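PDB 6CTZ: gentamicin resistance protein from Enterococcus gallinarum, which phosphorylates the 2"-hydroxyl of aminoglycoside antibiotics such as kanamycin, probably at the expense of GTP, and so confers gentamicin resistance. Local coordinates for residues L114-F119 with T207-I212; H190-P195 with Y227-E232; F238-M243 with T253-V258. The protein carries 2 engineered substitutions. All blocks are in the same frame, centred on the assembly; numbering follows the deposited sequence. Where two conformers were deposited one is given.

All three contacts lie in the helical part of this kinase-like phosphotransferase and touch one another. Interaction 1 sets helix 106-125 against strand 209-212, interaction 2 sets the loop 190-195 against helix 228-234, and interaction 3 joins helices 236-246 and 251-276. The centres of interactions 1 and 2 are about 13 Å apart, those of 2 and 3 about 11 Å, and those of 1 and 3 about 17 Å. Along the chain the segments of interactions 1 and 2 alternate, whereas interaction 3 follows both. Phe119 and Ile212 packing on Leu193 joins loop 190-195 to interaction 1, and Tyr227 on Met243 joins segment 227-232 to interaction 3, tying the kanamycin pocket into the surrounding helices.

Interaction 1: L114-F119 with T207-I212; sequences LQLAEF and TPLTGI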
loop_
_atom_site.group_PDB
_atom_site.type_symbol
_atom_site.label_atom_id
_atom_site.label_comp_id
_atom_site.label_asym_id
_atom_site.label_seq_id
_atom_site.Cartn_x
_atom_site.Cartn_y
_atom_site.Cartn_z
ATOM N N LEU A 114 2.562 15.239 10.027
ATOM C CA LEU A 114 1.354 16.053 9.995
ATOM C C LEU A 114 0.618 15.877 8.672
ATOM O O LEU A 114 -0.612 15.729 8.646
ATOM C CB LEU A 114 1.743 17.511 10.200
ATOM C CG LEU A 114 0.607 18.528 10.150
ATOM C CD1 LEU A 114 -0.491 18.201 11.162
ATOM C CD2 LEU A 114 1.170 19.932 10.362
ATOM N N GLN A 115 1.350 15.893 7.558
ATOM C CA GLN A 115 0.702 15.759 6.258
ATOM C C GLN A 115 0.107 14.374 6.062
ATOM O O GLN A 115 -0.965 14.239 5.464
ATOM C CB GLN A 115 1.681 16.068 5.139
ATOM C CG GLN A 115 2.041 17.524 5.022
ATOM C CD GLN A 115 2.911 17.750 3.815
ATOM O OE1 GLN A 115 4.131 17.662 3.901
ATOM N NE2 GLN A 115 2.286 17.987 2.667
ATOM N N LEU A 116 0.782 13.329 6.545
ATOM C CA LEU A 116 0.217 11.988 6.444
ATOM C C LEU A 116 -1.019 11.843 7.322
ATOM O O LEU A 116 -2.008 11.222 6.910
ATOM C CB LEU A 116 1.273 10.946 6.803
ATOM C CG LEU A 116 2.290 10.666 5.708
ATOM C CD1 LEU A 116 3.394 9.789 6.244
ATOM C CD2 LEU A 116 1.612 9.988 4.519
ATOM N N ALA A 117 -0.990 12.418 8.522
ATOM C CA ALA A 117 -2.181 12.409 9.366
ATOM C C ALA A 117 -3.354 13.069 8.655
ATOM O O ALA A 117 -4.481 12.554 8.675
ATOM C CB ALA A 117 -1.896 13.126 10.685
ATOM N N GLU A 118 -3.098 14.202 8.000
ATOM C CA GLU A 118 -4.156 14.906 7.281
ATOM C C GLU A 118 -4.680 14.078 6.115
ATOM O O GLU A 118 -5.893 14.021 5.884
ATOM C CB GLU A 118 -3.630 16.258 6.798
ATOM C CG GLU A 118 -4.598 17.058 5.946
ATOM C CD GLU A 118 -4.013 18.390 5.512
ATOM O OE1 GLU A 118 -2.961 18.389 4.833
ATOM O OE2 GLU A 118 -4.588 19.437 5.867
ATOM N N PHE A 119 -3.783 13.426 5.375
ATOM C CA PHE A 119 -4.198 12.572 4.264
ATOM C C PHE A 119 -5.083 11.429 4.755
ATOM O O PHE A 119 -6.141 11.146 4.176
ATOM C CB PHE A 119 -2.956 12.031 3.555
ATOM C CG PHE A 119 -3.247 11.007 2.494
ATOM C CD1 PHE A 119 -3.745 11.386 1.257
ATOM C CD2 PHE A 119 -3.008 9.662 2.728
ATOM C CE1 PHE A 119 -4.005 10.442 0.278
ATOM C CE2 PHE A 119 -3.274 8.714 1.750
ATOM C CZ PHE A 119 -3.765 9.111 0.521
ATOM N N THR A 207 6.049 21.832 3.742
ATOM C CA THR A 207 5.128 20.950 3.020
ATOM C C THR A 207 5.917 19.952 2.170
ATOM O O THR A 207 5.824 19.934 0.945
ATOM C CB THR A 207 4.166 21.796 2.185
ATOM O OG1 THR A 207 3.723 22.904 2.982
ATOM C CG2 THR A 207 2.956 20.990 1.770
ATOM N N PRO A 208 6.698 19.082 2.812
ATOM C CA PRO A 208 7.559 18.166 2.042
ATOM C C PRO A 208 6.826 17.039 1.317
ATOM O O PRO A 208 7.370 16.516 0.340
ATOM C CB PRO A 208 8.491 17.596 3.114
ATOM C CG PRO A 208 7.657 17.681 4.381
ATOM C CD PRO A 208 6.931 18.970 4.263
ATOM N N LEU A 209 5.648 16.610 1.768
ATOM C CA LEU A 209 4.922 15.562 1.060
ATOM C C LEU A 209 4.173 16.200 -0.101
ATOM O O LEU A 209 3.385 17.126 0.103
ATOM C CB LEU A 209 3.941 14.879 2.007
ATOM C CG LEU A 209 3.223 13.672 1.397
ATOM C CD1 LEU A 209 4.190 12.525 1.103
ATOM C CD2 LEU A 209 2.097 13.209 2.319
ATOM N N THR A 210 4.421 15.719 -1.318
ATOM C CA THR A 210 3.764 16.282 -2.484
ATOM C C THR A 210 2.820 15.319 -3.177
ATOM O O THR A 210 1.918 15.784 -3.878
ATOM C CB THR A 210 4.783 16.820 -3.505
ATOM O OG1 THR A 210 5.671 15.771 -3.899
ATOM C CG2 THR A 210 5.581 17.976 -2.915
ATOM N N GLY A 211 2.983 14.009 -3.002
ATOM C CA GLY A 211 2.151 13.082 -3.743
ATOM C C GLY A 211 2.088 11.721 -3.097
ATOM O O GLY A 211 2.960 11.341 -2.310
ATOM N N ILE A 212 1.025 10.994 -3.440
ATOM C CA ILE A 212 0.821 9.600 -3.046
ATOM C C ILE A 212 0.382 8.837 -4.285
ATOM O O ILE A 212 -0.527 9.289 -4.999
ATOM C CB ILE A 212 -0.251 9.461 -1.944
ATOM C CG1 ILE A 212 0.145 10.225 -0.678
ATOM C CG2 ILE A 212 -0.512 7.976 -1.627
ATOM C CD1 ILE A 212 1.182 9.516 0.177
#
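Gln115 of helix 106-125 holds the backbone of Leu209 by both ends of its carboxamide. Leu209 N donates to Gln115 OE1 at 2.8 Å in a nearly straight bond (165°), tilted 30° from the carbonyl plane. In return Gln115 NE2 gives a hydrogen to Leu209 O at 2.9 Å, this time on a lone pair in the carbonyl plane, although the oxygen is tilted from the plane of the amide and the bond is more bent. A chi2 of -175° places CD in an extended chain, from which the amide meets the strand. The two bonds use both polar ends of the buried amide and fix its rotation about the last torsion. Thr207 CG2 lies 3.2 Å from Gln115 NE2, and Pro208 CD lies 3.1 Å from Gln115 OE1, so carbon atoms of the preceding turn flank the amide.

The apolar contacts continue down the helix. Leu116 and Leu209 cross at about a right angle, with Leu116 CD2 3.9 Å from Leu209 CD2. One turn beyond Gln115, in the conformer given for Ile212, its CG1 lies over the centre of one face of the Phe119 ring, a CH-pi contact of 4.3 Å to the ring centroid, while Ile212 CG2 approaches Phe119 CZ. Phe198 of the neighbouring strand 198-200 packs on Leu116, Leu209 and Ile212.

Thr210 and Gly211 both pair with Leu199 as a classic beta bulge in the edge strand. The contact thus backs a small antiparallel sheet with a helix, as in the C-terminal lobe of protein kinases and their aminoglycoside phosphotransferase relatives, with the Ile212 side chain about 10 Å from the bound GDP and magnesium ion.

Interaction 2: H190-P195 with Y227-E232; sequences HGDLSP and YVYLLE. With KAN (kanamycin a), chain E.
The loop carrying Asp192, which corresponds to the catalytic loop of the kinase-like fold, meets Tyr229 of helix 228-234 in the kanamycin pocket. Asp192 OD1 lies 3.4 Å from Tyr229 CE2, with carboxylate and ring planes 78° apart. Farther along the loop, Ser194 CB packs against Tyr229 CB at 3.5 Å, and Leu193 O stands near the same methylene. The Tyr229 ring is sandwiched: Val228 CG1 lies over the rim of one face, and kanamycin C7 over the centre of the other, 3.7 Å above the plane. Beyond the ring, Tyr229 OH is hydrogen-bonded to Asp265.

Polar groups of the loop grip the antibiotic. Kanamycin N3 donates to Asp192 OD1 at 2.8 Å and to Ser194 OG at 2.8 Å, while kanamycin O13 donates to Asp192 OD2 at 2.7 Å. Ser194 OG is also hydrogen-bonded to Asp196. A water donates to both Gly191 O and Asp192 OD1, with only a weak bond to Tyr229 OH. A second water joins the segments, giving a hydrogen to Leu193 O and accepting one from Leu230 N. Within the loop, Asp192 N donates to His190 ND1 and Ser194 N to Asp192 O, the latter closing an inverse gamma turn centred on Leu193.

The Asp192 side chain is about 4 Å from a bound magnesium ion and about 5 Å from GDP, and Asp217 also binds the drug. With its two oxygens on separate groups of kanamycin and the tyrosine face against the amine-bearing ring, the contact orients the drug beside the nucleotide, consistent with phosphate transfer there.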
loop_
_atom_site.group_PDB
_atom_site.type_symbol
_atom_site.label_atom_id
_atom_site.label_comp_id
_atom_site.label_asym_id
_atom_site.label_seq_id
_atom_site.Cartn_x
_atom_site.Cartn_y
_atom_site.Cartn_z
ATOM N N HIS A 190 -6.294 3.643 1.947
ATOM C CA HIS A 190 -5.395 3.491 0.804
ATOM C C HIS A 190 -5.033 2.022 0.601
ATOM O O HIS A 190 -5.036 1.521 -0.533
ATOM C CB HIS A 190 -4.153 4.349 1.030
ATOM C CG HIS A 190 -3.110 4.227 -0.039
ATOM N ND1 HIS A 190 -2.233 3.169 -0.108
ATOM C CD2 HIS A 190 -2.781 5.062 -1.057
ATOM C CE1 HIS A 190 -1.410 3.349 -1.130
ATOM N NE2 HIS A 190 -1.723 4.489 -1.724
ATOM N N GLY A 191 -4.753 1.309 1.695
ATOM C CA GLY A 191 -4.551 -0.119 1.653
ATOM C C GLY A 191 -3.135 -0.589 1.403
ATOM O O GLY A 191 -2.859 -1.776 1.602
ATOM N N ASP A 192 -2.235 0.287 0.975
ATOM C CA ASP A 192 -0.850 -0.102 0.733
ATOM C C ASP A 192 0.041 1.111 0.997
ATOM O O ASP A 192 0.838 1.533 0.155
ATOM C CB ASP A 192 -0.702 -0.652 -0.688
ATOM C CG ASP A 192 0.541 -1.496 -0.877
ATOM O OD1 ASP A 192 1.057 -2.081 0.104
ATOM O OD2 ASP A 192 0.994 -1.597 -2.036
ATOM N N LEU A 193 -0.111 1.709 2.183
ATOM C CA LEU A 193 0.404 3.057 2.435
ATOM C C LEU A 193 1.831 2.988 2.985
ATOM O O LEU A 193 2.107 3.251 4.152
ATOM C CB LEU A 193 -0.546 3.818 3.351
ATOM C CG LEU A 193 -0.308 5.323 3.464
ATOM C CD1 LEU A 193 -0.536 6.016 2.123
ATOM C CD2 LEU A 193 -1.236 5.922 4.501
ATOM N N SER A 194 2.744 2.631 2.096
ATOM C CA SER A 194 4.151 2.461 2.397
ATOM C C SER A 194 4.963 3.563 1.737
ATOM O O SER A 194 4.523 4.166 0.750
ATOM C CB SER A 194 4.638 1.090 1.903
ATOM O OG SER A 194 4.152 0.796 0.602
ATOM N N PRO A 195 6.173 3.841 2.245
ATOM C CA PRO A 195 6.916 5.029 1.790
ATOM C C PRO A 195 7.485 4.908 0.384
ATOM O O PRO A 195 7.927 5.931 -0.167
ATOM C CB PRO A 195 8.007 5.205 2.861
ATOM C CG PRO A 195 8.139 3.848 3.490
ATOM C CD PRO A 195 6.739 3.298 3.496
ATOM N N TYR A 227 -1.898 2.153 9.060
ATOM C CA TYR A 227 -0.662 2.330 9.803
ATOM C C TYR A 227 0.352 1.210 9.584
ATOM O O TYR A 227 1.487 1.350 10.045
ATOM C CB TYR A 227 -0.953 2.416 11.304
ATOM C CG TYR A 227 -1.690 3.656 11.752
ATOM C CD1 TYR A 227 -1.080 4.908 11.709
ATOM C CD2 TYR A 227 -2.977 3.571 12.275
ATOM C CE1 TYR A 227 -1.732 6.037 12.142
ATOM C CE2 TYR A 227 -3.644 4.706 12.722
ATOM C CZ TYR A 227 -3.016 5.933 12.646
ATOM O OH TYR A 227 -3.634 7.076 13.089
ATOM N N VAL A 228 -0.013 0.112 8.903
ATOM C CA VAL A 228 0.822 -1.096 8.933
ATOM C C VAL A 228 2.225 -0.841 8.391
ATOM O O VAL A 228 3.214 -1.269 9.001
ATOM C CB VAL A 228 0.130 -2.301 8.264
ATOM C CG1 VAL A 228 -0.088 -2.092 6.778
ATOM C CG2 VAL A 228 0.948 -3.575 8.500
ATOM N N TYR A 229 2.337 -0.160 7.241
ATOM C CA TYR A 229 3.655 0.085 6.661
ATOM C C TYR A 229 4.329 1.324 7.215
ATOM O O TYR A 229 5.559 1.431 7.140
ATOM C CB TYR A 229 3.612 0.083 5.125
ATOM C CG TYR A 229 3.050 -1.220 4.608
ATOM C CD1 TYR A 229 3.710 -2.423 4.836
ATOM C CD2 TYR A 229 1.842 -1.254 3.918
ATOM C CE1 TYR A 229 3.178 -3.624 4.408
ATOM C CE2 TYR A 229 1.306 -2.454 3.481
ATOM C CZ TYR A 229 1.977 -3.635 3.734
ATOM O OH TYR A 229 1.449 -4.826 3.304
ATOM N N LEU A 230 3.571 2.245 7.810
ATOM C CA LEU A 230 4.216 3.261 8.631
ATOM C C LEU A 230 5.005 2.596 9.756
ATOM O O LEU A 230 6.162 2.946 10.018
ATOM C CB LEU A 230 3.179 4.247 9.182
ATOM C CG LEU A 230 2.443 5.082 8.130
ATOM C CD1 LEU A 230 1.572 6.139 8.797
ATOM C CD2 LEU A 230 3.389 5.701 7.109
ATOM N N LEU A 231 4.397 1.616 10.426
ATOM C CA LEU A 231 5.097 0.944 11.512
ATOM C C LEU A 231 6.251 0.100 10.977
ATOM O O LEU A 231 7.381 0.182 11.475
ATOM C CB LEU A 231 4.116 0.095 12.318
ATOM C CG LEU A 231 4.704 -0.590 13.562
ATOM C CD1 LEU A 231 5.383 0.419 14.484
ATOM C CD2 LEU A 231 3.639 -1.373 14.326
ATOM N N GLU A 232 5.991 -0.695 9.941
ATOM C CA GLU A 232 6.998 -1.621 9.432
ATOM C C GLU A 232 8.170 -0.878 8.797
ATOM O O GLU A 232 9.337 -1.248 9.006
ATOM C CB GLU A 232 6.329 -2.566 8.428
ATOM C CG GLU A 232 7.150 -3.727 7.922
ATOM C CD GLU A 232 6.336 -4.621 6.996
ATOM O OE1 GLU A 232 5.269 -5.133 7.421
ATOM O OE2 GLU A 232 6.753 -4.790 5.835
HETATM C C1 KAN E . 7.766 -6.769 2.470
HETATM C C2 KAN E . 8.090 -7.477 3.786
HETATM C C3 KAN E . 9.230 -6.760 4.479
HETATM C C4 KAN E . 10.419 -6.775 3.532
HETATM C C5 KAN E . 10.074 -6.104 2.205
HETATM C C6 KAN E . 11.229 -6.189 1.213
HETATM C C7 KAN E . 4.509 -2.863 0.980
HETATM C C8 KAN E . 4.653 -4.224 0.305
HETATM C C9 KAN E . 5.348 -5.209 1.250
HETATM C C10 KAN E . 6.703 -4.681 1.725
HETATM C C11 KAN E . 6.548 -3.288 2.339
HETATM C C12 KAN E . 5.878 -2.322 1.370
HETATM C C13 KAN E . 3.193 -5.619 -1.046
HETATM C C14 KAN E . 1.926 -5.376 -1.852
HETATM C C15 KAN E . 0.721 -5.471 -0.912
HETATM C C16 KAN E . 0.727 -6.824 -0.209
HETATM C C17 KAN E . 2.059 -7.038 0.483
HETATM C C18 KAN E . 2.108 -8.440 1.070
HETATM N N1 KAN E . 10.803 -5.581 -0.034
HETATM N N2 KAN E . 7.840 -2.743 2.744
HETATM N N3 KAN E . 3.822 -1.941 0.077
HETATM N N4 KAN E . -0.545 -5.286 -1.610
HETATM O O5 KAN E . 8.895 -6.648 1.599
HETATM O O6 KAN E . 6.926 -7.464 4.617
HETATM O O7 KAN E . 9.575 -7.414 5.704
HETATM O O8 KAN E . 11.509 -6.085 4.148
HETATM O O9 KAN E . 7.226 -5.483 2.787
HETATM O O10 KAN E . 5.568 -6.449 0.557
HETATM O O11 KAN E . 3.318 -4.643 -0.013
HETATM O O12 KAN E . 3.116 -6.913 -0.454
HETATM O O13 KAN E . 2.037 -4.096 -2.480
HETATM O O14 KAN E . -0.305 -6.910 0.788
HETATM O O15 KAN E . 3.366 -8.631 1.726
HETATM O O HOH W 1 -1.055 -3.751 1.331
HETATM O O HOH W 2 0.865 2.035 6.224
#

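Interaction 3: F238-M243 with T253-V258; sequences FTRQVM and TLIRKV. Engineered in segment 253-258: Leu254 (natural residue His).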
loop_
_atom_site.group_PDB
_atom_site.type_symbol
_atom_site.label_atom_id
_atom_site.label_comp_id
_atom_site.label_asym_id
_atom_site.label_seq_id
_atom_site.Cartn_x
_atom_site.Cartn_y
_atom_site.Cartn_z
ATOM N N PHE A 238 7.940 7.425 14.436
ATOM C CA PHE A 238 7.233 8.205 13.427
ATOM C C PHE A 238 5.754 7.854 13.405
ATOM O O PHE A 238 4.895 8.741 13.298
ATOM C CB PHE A 238 7.853 7.973 12.050
ATOM C CG PHE A 238 7.166 8.732 10.962
ATOM C CD1 PHE A 238 7.465 10.071 10.746
ATOM C CD2 PHE A 238 6.204 8.124 10.172
ATOM C CE1 PHE A 238 6.828 10.780 9.753
ATOM C CE2 PHE A 238 5.566 8.836 9.177
ATOM C CZ PHE A 238 5.879 10.167 8.973
ATOM N N THR A 239 5.437 6.561 13.502
ATOM C CA THR A 239 4.042 6.143 13.489
ATOM C C THR A 239 3.272 6.779 14.638
ATOM O O THR A 239 2.140 7.246 14.453
ATOM C CB THR A 239 3.968 4.617 13.541
ATOM O OG1 THR A 239 4.604 4.076 12.378
ATOM C CG2 THR A 239 2.540 4.143 13.570
ATOM N N ARG A 240 3.880 6.824 15.828
ATOM C CA ARG A 240 3.223 7.446 16.974
ATOM C C ARG A 240 3.006 8.937 16.758
ATOM O O ARG A 240 2.024 9.494 17.261
ATOM C CB ARG A 240 4.040 7.190 18.240
ATOM C CG ARG A 240 3.876 5.787 18.789
ATOM C CD ARG A 240 4.834 5.531 19.954
ATOM N NE ARG A 240 4.574 4.257 20.621
ATOM C CZ ARG A 240 3.721 4.106 21.633
ATOM N NH1 ARG A 240 3.042 5.149 22.093
ATOM N NH2 ARG A 240 3.535 2.907 22.167
ATOM N N GLN A 241 3.906 9.602 16.017
ATOM C CA GLN A 241 3.715 11.012 15.682
ATOM C C GLN A 241 2.499 11.204 14.784
ATOM O O GLN A 241 1.717 12.139 14.984
ATOM C CB GLN A 241 4.951 11.563 14.968
ATOM C CG GLN A 241 6.216 11.706 15.788
ATOM C CD GLN A 241 7.350 12.297 14.955
ATOM O OE1 GLN A 241 8.157 11.567 14.374
ATOM N NE2 GLN A 241 7.398 13.623 14.876
ATOM N N VAL A 242 2.339 10.345 13.775
ATOM C CA VAL A 242 1.148 10.406 12.925
ATOM C C VAL A 242 -0.107 10.178 13.758
ATOM O O VAL A 242 -1.088 10.926 13.658
ATOM C CB VAL A 242 1.253 9.400 11.764
ATOM C CG1 VAL A 242 -0.012 9.465 10.915
ATOM C CG2 VAL A 242 2.487 9.686 10.890
ATOM N N MET A 243 -0.080 9.153 14.618
ATOM C CA MET A 243 -1.235 8.853 15.462
ATOM C C MET A 243 -1.596 10.035 16.348
ATOM O O MET A 243 -2.779 10.345 16.533
ATOM C CB MET A 243 -0.937 7.629 16.324
ATOM C CG MET A 243 -0.853 6.352 15.511
ATOM S SD MET A 243 -0.288 4.979 16.520
ATOM C CE MET A 243 -0.596 3.642 15.354
ATOM N N THR A 253 -2.171 0.516 23.049
ATOM C CA THR A 253 -3.062 -0.508 22.516
ATOM C C THR A 253 -3.106 -0.455 20.992
ATOM O O THR A 253 -3.063 -1.499 20.327
ATOM C CB THR A 253 -4.462 -0.339 23.104
ATOM O OG1 THR A 253 -4.390 -0.466 24.528
ATOM C CG2 THR A 253 -5.416 -1.386 22.553
ATOM N N LEU A 254 -3.173 0.752 20.419
ATOM C CA LEU A 254 -3.236 0.873 18.969
ATOM C C LEU A 254 -1.957 0.358 18.315
ATOM O O LEU A 254 -2.011 -0.313 17.274
ATOM C CB LEU A 254 -3.525 2.325 18.573
ATOM C CG LEU A 254 -3.627 2.601 17.070
ATOM C CD1 LEU A 254 -4.664 1.729 16.368
ATOM C CD2 LEU A 254 -3.939 4.070 16.859
ATOM N N ILE A 255 -0.793 0.649 18.911
ATOM C CA ILE A 255 0.458 0.131 18.362
ATOM C C ILE A 255 0.482 -1.389 18.423
ATOM O O ILE A 255 0.942 -2.056 17.489
ATOM C CB ILE A 255 1.674 0.767 19.064
ATOM C CG1 ILE A 255 1.878 2.207 18.594
ATOM C CG2 ILE A 255 2.934 -0.078 18.872
ATOM C CD1 ILE A 255 2.410 2.337 17.157
ATOM N N ARG A 256 -0.011 -1.968 19.524
ATOM C CA ARG A 256 -0.116 -3.424 19.593
ATOM C C ARG A 256 -0.986 -3.963 18.462
ATOM O O ARG A 256 -0.606 -4.916 17.770
ATOM C CB ARG A 256 -0.652 -3.863 20.956
ATOM C CG ARG A 256 -0.921 -5.362 21.018
ATOM C CD ARG A 256 0.333 -6.200 20.781
ATOM N NE ARG A 256 1.407 -5.878 21.719
ATOM C CZ ARG A 256 1.549 -6.426 22.920
ATOM N NH1 ARG A 256 0.689 -7.342 23.352
ATOM N NH2 ARG A 256 2.562 -6.052 23.687
ATOM N N LYS A 257 -2.151 -3.347 18.246
ATOM C CA LYS A 257 -3.017 -3.771 17.151
ATOM C C LYS A 257 -2.293 -3.709 15.810
ATOM O O LYS A 257 -2.331 -4.662 15.023
ATOM C CB LYS A 257 -4.253 -2.881 17.107
ATOM C CG LYS A 257 -5.252 -3.292 16.046
ATOM C CD LYS A 257 -6.435 -2.348 15.993
ATOM C CE LYS A 257 -7.352 -2.682 14.834
ATOM N NZ LYS A 257 -8.514 -1.755 14.756
ATOM N N VAL A 258 -1.630 -2.582 15.531
ATOM C CA VAL A 258 -0.936 -2.460 14.253
ATOM C C VAL A 258 0.214 -3.461 14.167
ATOM O O VAL A 258 0.493 -4.005 13.093
ATOM C CB VAL A 258 -0.481 -1.007 14.023
ATOM C CG1 VAL A 258 0.251 -0.886 12.685
ATOM C CG2 VAL A 258 -1.670 -0.084 14.016
#
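Met243 and Leu254 meet tip to tip, Met243 CE coming to 3.6 Å from Leu254 CG, in the densely packed part of the contact. Leu254 is an engineered residue, replacing the natural histidine. The same methyl lies 3.7 Å from Ile255 CD1 and 4.1 Å from Val258 CG2, so one methionine end touches three residues of the second helix. Chi2 (172°) places SD and chi3 (170°) places CE, extended toward that helix. Thr239 CG2 joins them, 4.0 Å from Ile255 CD1, while Thr239 OG1 is hydrogen-bonded to Gly235 O.

Helices 236-246 and 251-276 are consecutive in the helical lobe; the axes of segments 238-243 and 253-258 come within 11.4 Å, with N-to-C directions 122° apart. No hydrogen bond links the two segments; the packing rests on side chains alone.

Toward the partly exposed side, the contact thins to Arg240. Its guanidinium presents one face to Ile255 CG1, which sits 3.7 Å above the plane but offset toward the rim, and the two side chains cross at about a right angle. Salt bridges from Arg240 NE to Glu236 and from Arg240 NH2 to Asp252 hold the group over the isoleucine.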